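Local coordinates for protein putative Type I topoisomerase (Deinococcus radiodurans, PDB 3M4A) that probably relaxes supercoiled DNA as a type IB topoisomerase, breaking and rejoining one strand at a time without ATP, at residues K265-C270 and V293-Y298; L130-R135 and R239-T244; G200-Q205 and R214-S219. All blocks are in the same frame, centred on the assembly; numbering follows the deposited sequence. Where two conformers were deposited one is given.

How the interactions relate
Interactions 1 and 2 each join two helices, while interaction 3 is the start of a β-hairpin with the loop that precedes it. Interaction 2 lies in the middle, its centre about 18 Å from that of interaction 1 and about 22 Å from that of interaction 3; interactions 1 and 3, about 39 Å apart between centres, sit on opposite sides of the chain's centre. Interaction 2 touches both: Thr-244 meets the Ile-294 side chain, and Leu-130 CD1 packs on Phe-204 CZ at 3.6 Å. Measured from nearest atoms, the bound DNA is about 10 Å from interaction 2, about 12 Å from interaction 3 and about 25 Å from interaction 1. Interaction 2 also carries an acetic acid molecule, probably from the crystallisation liquor.

Interaction 1 (K265-C270 and V293-Y298)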
loop_
_atom_site.group_PDB
_atom_site.type_symbol
_atom_site.label_atom_id
_atom_site.label_comp_id
_atom_site.label_asym_id
_atom_site.label_seq_id
_atom_site.Cartn_x
_atom_site.Cartn_y
_atom_site.Cartn_z
ATOM N N LYS A 265 6.693 -22.239 -17.114
ATOM C CA LYS A 265 5.251 -22.473 -17.193
ATOM C C LYS A 265 4.553 -21.990 -15.914
ATOM O O LYS A 265 3.448 -21.439 -15.966
ATOM C CB LYS A 265 4.953 -23.964 -17.385
ATOM C CG LYS A 265 3.462 -24.293 -17.525
ATOM C CD LYS A 265 3.086 -25.679 -17.000
ATOM C CE LYS A 265 2.884 -25.698 -15.483
ATOM N NZ LYS A 265 1.717 -24.873 -15.068
ATOM N N VAL A 266 5.179 -22.234 -14.769
ATOM C CA VAL A 266 4.606 -21.792 -13.490
ATOM C C VAL A 266 4.568 -20.260 -13.449
ATOM O O VAL A 266 3.591 -19.659 -12.970
ATOM C CB VAL A 266 5.384 -22.338 -12.262
ATOM C CG1 VAL A 266 4.740 -21.846 -10.945
ATOM C CG2 VAL A 266 5.455 -23.874 -12.284
ATOM N N LEU A 267 5.621 -19.631 -13.956
ATOM C CA LEU A 267 5.671 -18.171 -14.025
ATOM C C LEU A 267 4.521 -17.612 -14.865
ATOM O O LEU A 267 3.940 -16.594 -14.506
ATOM C CB LEU A 267 7.016 -17.686 -14.561
ATOM C CG LEU A 267 8.242 -17.944 -13.681
ATOM C CD1 LEU A 267 9.469 -17.323 -14.326
ATOM C CD2 LEU A 267 8.045 -17.400 -12.260
ATOM N N VAL A 268 4.193 -18.270 -15.978
ATOM C CA VAL A 268 3.033 -17.857 -16.794
ATOM C C VAL A 268 1.748 -17.893 -15.969
ATOM O O VAL A 268 0.997 -16.915 -15.956
ATOM C CB VAL A 268 2.876 -18.740 -18.071
ATOM C CG1 VAL A 268 1.536 -18.477 -18.771
ATOM C CG2 VAL A 268 4.035 -18.490 -19.012
ATOM N N ASP A 269 1.508 -18.993 -15.260
ATOM C CA ASP A 269 0.323 -19.130 -14.409
ATOM C C ASP A 269 0.283 -18.057 -13.319
ATOM O O ASP A 269 -0.778 -17.512 -13.008
ATOM C CB ASP A 269 0.282 -20.500 -13.738
ATOM C CG ASP A 269 -0.057 -21.623 -14.701
ATOM O OD1 ASP A 269 -0.672 -21.364 -15.761
ATOM O OD2 ASP A 269 0.271 -22.777 -14.370
ATOM N N CYS A 270 1.446 -17.785 -12.736
ATOM C CA CYS A 270 1.586 -16.764 -11.696
ATOM C C CYS A 270 1.187 -15.382 -12.208
ATOM O O CYS A 270 0.373 -14.702 -11.575
ATOM C CB CYS A 270 3.025 -16.758 -11.178
ATOM S SG CYS A 270 3.435 -15.478 -9.983
ATOM N N VAL A 293 12.982 -9.655 -9.857
ATOM C CA VAL A 293 13.838 -10.345 -8.909
ATOM C C VAL A 293 13.173 -11.600 -8.337
ATOM O O VAL A 293 13.819 -12.626 -8.176
ATOM C CB VAL A 293 14.309 -9.388 -7.790
ATOM C CG1 VAL A 293 15.029 -10.160 -6.668
ATOM C CG2 VAL A 293 15.220 -8.304 -8.388
ATOM N N ILE A 294 11.870 -11.541 -8.063
ATOM C CA ILE A 294 11.132 -12.678 -7.512
ATOM C C ILE A 294 11.162 -13.887 -8.460
ATOM O O ILE A 294 11.295 -15.049 -8.035
ATOM C CB ILE A 294 9.664 -12.239 -7.173
ATOM C CG1 ILE A 294 9.628 -11.549 -5.804
ATOM C CG2 ILE A 294 8.690 -13.406 -7.192
ATOM C CD1 ILE A 294 10.499 -10.312 -5.701
ATOM N N PHE A 295 11.032 -13.592 -9.761
ATOM C CA PHE A 295 11.077 -14.607 -10.824
ATOM C C PHE A 295 12.498 -15.165 -10.991
ATOM O O PHE A 295 12.666 -16.372 -11.121
ATOM C CB PHE A 295 10.576 -14.017 -12.147
ATOM C CG PHE A 295 9.076 -13.843 -12.220
ATOM C CD1 PHE A 295 8.262 -14.025 -11.103
ATOM C CD2 PHE A 295 8.479 -13.492 -13.415
ATOM C CE1 PHE A 295 6.889 -13.871 -11.194
ATOM C CE2 PHE A 295 7.089 -13.333 -13.506
ATOM C CZ PHE A 295 6.309 -13.520 -12.382
ATOM N N ASP A 296 13.501 -14.289 -10.961
ATOM C CA ASP A 296 14.918 -14.719 -10.951
ATOM C C ASP A 296 15.184 -15.736 -9.845
ATOM O O ASP A 296 15.729 -16.822 -10.082
ATOM C CB ASP A 296 15.875 -13.542 -10.753
ATOM C CG ASP A 296 15.935 -12.601 -11.943
ATOM O OD1 ASP A 296 15.565 -12.988 -13.079
ATOM O OD2 ASP A 296 16.358 -11.456 -11.717
ATOM N N ARG A 297 14.769 -15.414 -8.620
ATOM C CA ARG A 297 14.985 -16.342 -7.525
ATOM C C ARG A 297 14.267 -17.668 -7.746
ATOM O O ARG A 297 14.840 -18.742 -7.525
ATOM C CB ARG A 297 14.602 -15.704 -6.186
ATOM C CG ARG A 297 15.428 -14.496 -5.827
ATOM C CD ARG A 297 16.924 -14.768 -5.609
ATOM N NE ARG A 297 17.547 -13.490 -5.318
ATOM C CZ ARG A 297 17.964 -12.617 -6.238
ATOM N NH1 ARG A 297 17.876 -12.908 -7.533
ATOM N NH2 ARG A 297 18.474 -11.452 -5.875
ATOM N N TYR A 298 13.021 -17.610 -8.215
ATOM C CA TYR A 298 12.267 -18.825 -8.493
ATOM C C TYR A 298 12.994 -19.721 -9.494
ATOM O O TYR A 298 13.080 -20.931 -9.308
ATOM C CB TYR A 298 10.868 -18.478 -9.010
ATOM C CG TYR A 298 10.018 -19.698 -9.231
ATOM C CD1 TYR A 298 9.519 -20.424 -8.149
ATOM C CD2 TYR A 298 9.738 -20.157 -10.522
ATOM C CE1 TYR A 298 8.748 -21.554 -8.343
ATOM C CE2 TYR A 298 8.962 -21.282 -10.730
ATOM C CZ TYR A 298 8.470 -21.982 -9.645
ATOM O OH TYR A 298 7.707 -23.112 -9.838
#
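Leu-267 slots its side chain between Phe-295 and Tyr-298, passing each in the opposite direction. Its CD2 methyl does most of the touching. It lies 3.7 Å from the centroid of the Phe-295 ring and 18° off the ring normal, a CH-pi contact over one face that is shifted toward the CD1 side. The same methyl reaches Tyr-298 CD2 at 3.7 Å, so a single carbon bridges the two aromatic rings. The other methyl is more distant, with Leu-267 CD1 4.1 Å from Phe-295 CG.

Val-266 crosses Tyr-298 at about a right angle, and its CB, CG1 and CG2 gather round the phenol OH, each 3.4 Å from it. Tyr-298 holds CG anti to its backbone N (chi1 -176°), which starts the ring on its way toward helix 260-278; the OH then finds a hydrogen bond with Gly-255 O. The looser end is at Cys-270, whose SG approaches Phe-295 CE1 obliquely at 4.0 Å, a sulfur-aromatic contact. The helix axes themselves stay 11.3 Å apart at 149° between their N-to-C directions, so large side chains, rather than the two backbones, span the gap.

The more exposed side of helix 260-278, marked by Val-268 pointing away, differs in kind. Lys-265 NZ and Asp-269 OD2 form a salt bridge at 2.6 Å, one turn apart, and neither reaches helix 292-299. The charged pair thus belongs to one helix, while the buried junction rests on shape and dispersion, with the Tyr-298 hydroxyl at its margin satisfied by a backbone carbonyl.

Interaction 2 (L130-R135 and R239-T244); sequences LLHVAR and RTWGGT. With ACY (acetic acid), chain D.
This is a helix-end contact near the middle of the catalytic core, its centre about 5 Å from that of the chain: Arg-135, just past the C-terminus of helix 120-134, lies against Gly-242 and Arg-239 of helix 235-254. Its backbone leaves helical geometry with a positive phi of 66°. Arg-135 O accepts a hydrogen bond from Arg-239 NH1 at 2.9 Å, lying in the guanidinium plane, with an N-H...O angle of 146°. The Arg-135 side chain runs close over the glycine backbone, CD standing 3.4 Å from Gly-242 C and CG 3.9 Å from Gly-242 CA. An alanine in place of Arg-239 would probably leave both Arg-135 O and Leu-278 O, the partner of NH2, without their guanidinium donor.

Farther along, His-132 NE2 and Trp-241 NE1, 4.5 Å apart, do not bond each other but share Glu-325 OE2. The other ring nitrogen, His-132 ND1, donates in its ring plane to the acetic acid OXT at 2.7 Å, almost straight at 173°.

Helix 260-278 closes the Arg-135 end, where Asp-277 forms a salt bridge with NE. Trp-241 packs against helices 91-113 and 323-337, and Ala-134 O takes a hydrogen bond from Lys-181 of strand 178-183.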
loop_
_atom_site.group_PDB
_atom_site.type_symbol
_atom_site.label_atom_id
_atom_site.label_comp_id
_atom_site.label_asym_id
_atom_site.label_seq_id
_atom_site.Cartn_x
_atom_site.Cartn_y
_atom_site.Cartn_z
ATOM N N LEU A 130 -7.190 -1.249 3.136
ATOM C CA LEU A 130 -7.701 -1.940 1.930
ATOM C C LEU A 130 -6.764 -1.830 0.705
ATOM O O LEU A 130 -6.602 -2.794 -0.027
ATOM C CB LEU A 130 -9.099 -1.448 1.586
ATOM C CG LEU A 130 -10.171 -1.912 2.580
ATOM C CD1 LEU A 130 -11.461 -1.115 2.420
ATOM C CD2 LEU A 130 -10.415 -3.421 2.381
ATOM N N LEU A 131 -6.148 -0.667 0.509
ATOM C CA LEU A 131 -5.125 -0.506 -0.549
ATOM C C LEU A 131 -3.967 -1.471 -0.330
ATOM O O LEU A 131 -3.474 -2.102 -1.267
ATOM C CB LEU A 131 -4.582 0.920 -0.575
ATOM C CG LEU A 131 -5.480 2.082 -0.960
ATOM C CD1 LEU A 131 -4.804 3.445 -0.712
ATOM C CD2 LEU A 131 -5.968 1.946 -2.409
ATOM N N HIS A 132 -3.539 -1.587 0.930
ATOM C CA HIS A 132 -2.406 -2.401 1.290
ATOM C C HIS A 132 -2.694 -3.890 1.117
ATOM O O HIS A 132 -1.917 -4.594 0.461
ATOM C CB HIS A 132 -2.028 -2.092 2.734
ATOM C CG HIS A 132 -0.839 -2.859 3.249
ATOM N ND1 HIS A 132 -0.651 -3.069 4.596
ATOM C CD2 HIS A 132 0.207 -3.447 2.623
ATOM C CE1 HIS A 132 0.466 -3.748 4.781
ATOM N NE2 HIS A 132 1.011 -3.991 3.599
ATOM N N VAL A 133 -3.775 -4.376 1.732
ATOM C CA VAL A 133 -4.017 -5.813 1.800
ATOM C C VAL A 133 -4.805 -6.353 0.608
ATOM O O VAL A 133 -4.809 -7.573 0.377
ATOM C CB VAL A 133 -4.693 -6.245 3.152
ATOM C CG1 VAL A 133 -3.928 -5.656 4.355
ATOM C CG2 VAL A 133 -6.152 -5.858 3.204
ATOM N N ALA A 134 -5.490 -5.477 -0.134
ATOM C CA ALA A 134 -6.308 -5.914 -1.268
ATOM C C ALA A 134 -5.991 -5.252 -2.612
ATOM O O ALA A 134 -6.608 -5.606 -3.612
ATOM C CB ALA A 134 -7.788 -5.755 -0.933
ATOM N N ARG A 135 -5.043 -4.318 -2.629
ATOM C CA ARG A 135 -4.408 -3.865 -3.885
ATOM C C ARG A 135 -5.411 -3.140 -4.791
ATOM O O ARG A 135 -5.335 -3.195 -6.030
ATOM C CB ARG A 135 -3.724 -5.037 -4.580
ATOM C CG ARG A 135 -2.621 -5.668 -3.738
ATOM C CD ARG A 135 -2.200 -7.057 -4.217
ATOM N NE ARG A 135 -3.277 -8.041 -4.145
ATOM C CZ ARG A 135 -3.524 -8.814 -3.091
ATOM N NH1 ARG A 135 -2.791 -8.730 -1.997
ATOM N NH2 ARG A 135 -4.521 -9.681 -3.136
ATOM N N ARG A 239 0.135 -1.364 -5.076
ATOM C CA ARG A 239 -0.166 -2.336 -6.124
ATOM C C ARG A 239 1.081 -3.025 -6.664
ATOM O O ARG A 239 1.058 -4.222 -6.911
ATOM C CB ARG A 239 -0.996 -1.699 -7.242
ATOM C CG ARG A 239 -2.453 -1.572 -6.826
ATOM C CD ARG A 239 -3.240 -0.644 -7.727
ATOM N NE ARG A 239 -3.248 -1.090 -9.128
ATOM C CZ ARG A 239 -4.030 -2.053 -9.616
ATOM N NH1 ARG A 239 -4.871 -2.720 -8.835
ATOM N NH2 ARG A 239 -3.970 -2.342 -10.911
ATOM N N THR A 240 2.185 -2.292 -6.787
ATOM C CA THR A 240 3.449 -2.900 -7.191
ATOM C C THR A 240 4.022 -3.788 -6.058
ATOM O O THR A 240 4.410 -4.923 -6.294
ATOM C CB THR A 240 4.481 -1.841 -7.624
ATOM O OG1 THR A 240 4.719 -0.917 -6.557
ATOM C CG2 THR A 240 3.990 -1.079 -8.863
ATOM N N TRP A 241 4.032 -3.288 -4.826
ATOM C CA TRP A 241 4.410 -4.126 -3.679
ATOM C C TRP A 241 3.474 -5.322 -3.537
ATOM O O TRP A 241 3.921 -6.467 -3.455
ATOM C CB TRP A 241 4.402 -3.310 -2.383
ATOM C CG TRP A 241 4.619 -4.126 -1.146
ATOM C CD1 TRP A 241 3.661 -4.516 -0.233
ATOM C CD2 TRP A 241 5.860 -4.654 -0.670
ATOM N NE1 TRP A 241 4.241 -5.231 0.781
ATOM C CE2 TRP A 241 5.586 -5.349 0.538
ATOM C CE3 TRP A 241 7.178 -4.619 -1.142
ATOM C CZ2 TRP A 241 6.576 -6.000 1.271
ATOM C CZ3 TRP A 241 8.169 -5.257 -0.397
ATOM C CH2 TRP A 241 7.865 -5.949 0.786
ATOM N N GLY A 242 2.165 -5.071 -3.513
ATOM C CA GLY A 242 1.196 -6.161 -3.356
ATOM C C GLY A 242 1.171 -7.166 -4.483
ATOM O O GLY A 242 1.060 -8.368 -4.231
ATOM N N GLY A 243 1.297 -6.703 -5.728
ATOM C CA GLY A 243 1.450 -7.617 -6.861
ATOM C C GLY A 243 2.670 -8.525 -6.769
ATOM O O GLY A 243 2.580 -9.718 -7.021
ATOM N N THR A 244 3.798 -7.942 -6.372
ATOM C CA THR A 244 5.050 -8.663 -6.182
ATOM C C THR A 244 4.913 -9.680 -5.026
ATOM O O THR A 244 5.329 -10.836 -5.162
ATOM C CB THR A 244 6.207 -7.695 -5.936
ATOM O OG1 THR A 244 6.375 -6.856 -7.088
ATOM C CG2 THR A 244 7.524 -8.436 -5.639
HETATM C C ACY D . -2.619 -1.227 6.977
HETATM O O ACY D . -3.324 -1.040 7.998
HETATM O OXT ACY D . -2.437 -2.362 6.485
HETATM C CH3 ACY D . -1.962 -0.044 6.335
#

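Interaction 3 (G200-Q205 and R214-S219)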
loop_
_atom_site.group_PDB
_atom_site.type_symbol
_atom_site.label_atom_id
_atom_site.label_comp_id
_atom_site.label_asym_id
_atom_site.label_seq_id
_atom_site.Cartn_x
_atom_site.Cartn_y
_atom_site.Cartn_z
ATOM N N GLY A 200 -27.156 5.072 2.262
ATOM C CA GLY A 200 -26.427 4.874 1.008
ATOM C C GLY A 200 -26.558 6.071 0.083
ATOM O O GLY A 200 -27.089 7.112 0.491
ATOM N N PRO A 201 -26.112 5.936 -1.176
ATOM C CA PRO A 201 -25.568 4.767 -1.865
ATOM C C PRO A 201 -24.054 4.524 -1.729
ATOM O O PRO A 201 -23.589 3.467 -2.132
ATOM C CB PRO A 201 -25.884 5.076 -3.329
ATOM C CG PRO A 201 -25.797 6.554 -3.409
ATOM C CD PRO A 201 -26.190 7.102 -2.078
ATOM N N TRP A 202 -23.309 5.478 -1.175
ATOM C CA TRP A 202 -21.840 5.443 -1.186
ATOM C C TRP A 202 -21.308 4.688 0.021
ATOM O O TRP A 202 -21.929 4.682 1.086
ATOM C CB TRP A 202 -21.271 6.861 -1.200
ATOM C CG TRP A 202 -21.710 7.633 -2.390
ATOM C CD1 TRP A 202 -22.658 8.628 -2.426
ATOM C CD2 TRP A 202 -21.261 7.460 -3.732
ATOM N NE1 TRP A 202 -22.809 9.088 -3.708
ATOM C CE2 TRP A 202 -21.960 8.395 -4.531
ATOM C CE3 TRP A 202 -20.320 6.618 -4.342
ATOM C CZ2 TRP A 202 -21.757 8.504 -5.897
ATOM C CZ3 TRP A 202 -20.122 6.723 -5.711
ATOM C CH2 TRP A 202 -20.837 7.669 -6.475
ATOM N N LEU A 203 -20.146 4.053 -0.143
ATOM C CA LEU A 203 -19.610 3.193 0.901
ATOM C C LEU A 203 -18.766 3.960 1.927
ATOM O O LEU A 203 -18.991 3.830 3.132
ATOM C CB LEU A 203 -18.787 2.067 0.274
ATOM C CG LEU A 203 -18.270 1.002 1.246
ATOM C CD1 LEU A 203 -19.374 0.430 2.155
ATOM C CD2 LEU A 203 -17.589 -0.120 0.449
ATOM N N PHE A 204 -17.791 4.740 1.451
ATOM C CA PHE A 204 -16.804 5.358 2.344
ATOM C C PHE A 204 -17.263 6.753 2.706
ATOM O O PHE A 204 -17.120 7.697 1.927
ATOM C CB PHE A 204 -15.386 5.318 1.753
ATOM C CG PHE A 204 -14.864 3.919 1.619
ATOM C CD1 PHE A 204 -14.765 3.316 0.384
ATOM C CD2 PHE A 204 -14.558 3.174 2.767
ATOM C CE1 PHE A 204 -14.341 2.006 0.278
ATOM C CE2 PHE A 204 -14.120 1.873 2.671
ATOM C CZ PHE A 204 -14.015 1.282 1.436
ATOM N N GLN A 205 -17.869 6.832 3.886
ATOM C CA GLN A 205 -18.381 8.067 4.445
ATOM C C GLN A 205 -17.868 8.237 5.861
ATOM O O GLN A 205 -17.558 7.267 6.546
ATOM C CB GLN A 205 -19.904 8.020 4.479
ATOM C CG GLN A 205 -20.566 7.863 3.119
ATOM C CD GLN A 205 -22.078 7.865 3.225
ATOM O OE1 GLN A 205 -22.724 8.897 3.010
ATOM N NE2 GLN A 205 -22.652 6.724 3.583
ATOM N N ARG A 214 -22.654 14.114 8.028
ATOM C CA ARG A 214 -22.162 12.981 7.232
ATOM C C ARG A 214 -21.668 13.443 5.860
ATOM O O ARG A 214 -22.318 14.262 5.216
ATOM C CB ARG A 214 -23.296 11.968 7.049
ATOM C CG ARG A 214 -22.939 10.710 6.253
ATOM C CD ARG A 214 -23.994 9.608 6.424
ATOM N NE ARG A 214 -25.367 10.070 6.193
ATOM C CZ ARG A 214 -25.917 10.282 4.996
ATOM N NH1 ARG A 214 -25.229 10.095 3.878
ATOM N NH2 ARG A 214 -27.172 10.704 4.910
ATOM N N ARG A 215 -20.523 12.918 5.417
ATOM C CA ARG A 215 -20.000 13.200 4.078
ATOM C C ARG A 215 -19.138 12.047 3.575
ATOM O O ARG A 215 -18.732 11.188 4.355
ATOM C CB ARG A 215 -19.179 14.498 4.068
ATOM C CG ARG A 215 -17.948 14.484 4.967
ATOM C CD ARG A 215 -17.146 15.786 4.905
ATOM N NE ARG A 215 -15.942 15.718 5.730
ATOM C CZ ARG A 215 -14.812 15.106 5.372
ATOM N NH1 ARG A 215 -14.718 14.505 4.190
ATOM N NH2 ARG A 215 -13.775 15.093 6.191
ATOM N N ARG A 216 -18.838 12.060 2.281
ATOM C CA ARG A 216 -17.963 11.059 1.679
ATOM C C ARG A 216 -16.494 11.389 1.877
ATOM O O ARG A 216 -16.112 12.558 1.974
ATOM C CB ARG A 216 -18.194 10.980 0.176
ATOM C CG ARG A 216 -19.451 10.292 -0.254
ATOM C CD ARG A 216 -19.560 10.324 -1.764
ATOM N NE ARG A 216 -18.393 9.694 -2.372
ATOM C CZ ARG A 216 -17.982 9.888 -3.622
ATOM N NH1 ARG A 216 -18.649 10.679 -4.459
ATOM N NH2 ARG A 216 -16.887 9.273 -4.040
ATOM N N ILE A 217 -15.661 10.355 1.896
ATOM C CA ILE A 217 -14.230 10.524 1.683
ATOM C C ILE A 217 -13.959 10.371 0.179
ATOM O O ILE A 217 -14.176 9.297 -0.392
ATOM C CB ILE A 217 -13.386 9.470 2.435
ATOM C CG1 ILE A 217 -13.669 9.516 3.942
ATOM C CG2 ILE A 217 -11.907 9.670 2.129
ATOM C CD1 ILE A 217 -13.336 10.860 4.613
ATOM N N HIS A 218 -13.502 11.445 -0.453
ATOM C CA HIS A 218 -13.161 11.448 -1.866
ATOM C C HIS A 218 -11.673 11.177 -2.072
ATOM O O HIS A 218 -10.876 11.270 -1.143
ATOM C CB HIS A 218 -13.519 12.807 -2.490
ATOM C CG HIS A 218 -14.974 13.160 -2.390
ATOM N ND1 HIS A 218 -15.867 12.938 -3.414
ATOM C CD2 HIS A 218 -15.686 13.744 -1.396
ATOM C CE1 HIS A 218 -17.066 13.365 -3.053
ATOM N NE2 HIS A 218 -16.985 13.852 -1.831
ATOM N N SER A 219 -11.299 10.875 -3.311
ATOM C CA SER A 219 -9.905 10.583 -3.654
ATOM C C SER A 219 -8.908 11.669 -3.231
ATOM O O SER A 219 -7.839 11.361 -2.728
ATOM C CB SER A 219 -9.774 10.284 -5.156
ATOM O OG SER A 219 -10.122 11.416 -5.950
HETATM O O HOH W 1 -16.640 7.994 -0.826
#
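Gln-205 and Arg-216 form an antiparallel non-hydrogen-bonded pair, their CA atoms 4.1 Å apart and their side chains diverging, where the two-stranded hairpin of 205-207 and 214-216 begins. Just beyond it Ile-217 N donates to Phe-204 O at 3.0 Å, with the donor 37° above the carbonyl plane. A water lies 2.8 Å from both Phe-204 O and Ile-217 O, and accepts from Arg-216 NE at 2.9 Å, at the edge of the guanidinium.

Arg-216 lies flat on Trp-202. The planes are 14° apart and CZ stands 4.1 Å from the centroid of the six-membered ring, a cation-pi stack, while CD sits over the five-membered ring, 3.6 Å from its centroid. The bend at chi3 (58°) brings NE over toward the indole. His-218 CE1 touches the other guanidinium face near its rim, and NH2 forms a salt bridge with Asp-141 and a hydrogen bond with Ser-153 O. On the facing strand, Gln-205 OE1 accepts from Arg-214 NH1 at 2.9 Å, lying in the guanidinium plane, and Gln-205 NE2 bonds Pro-199 O.

Stacked on the indole and bonded at its edge, the Arg-216 guanidinium is fixed in rotation, and the carboxylate of Asp-141 would probably offset its charge.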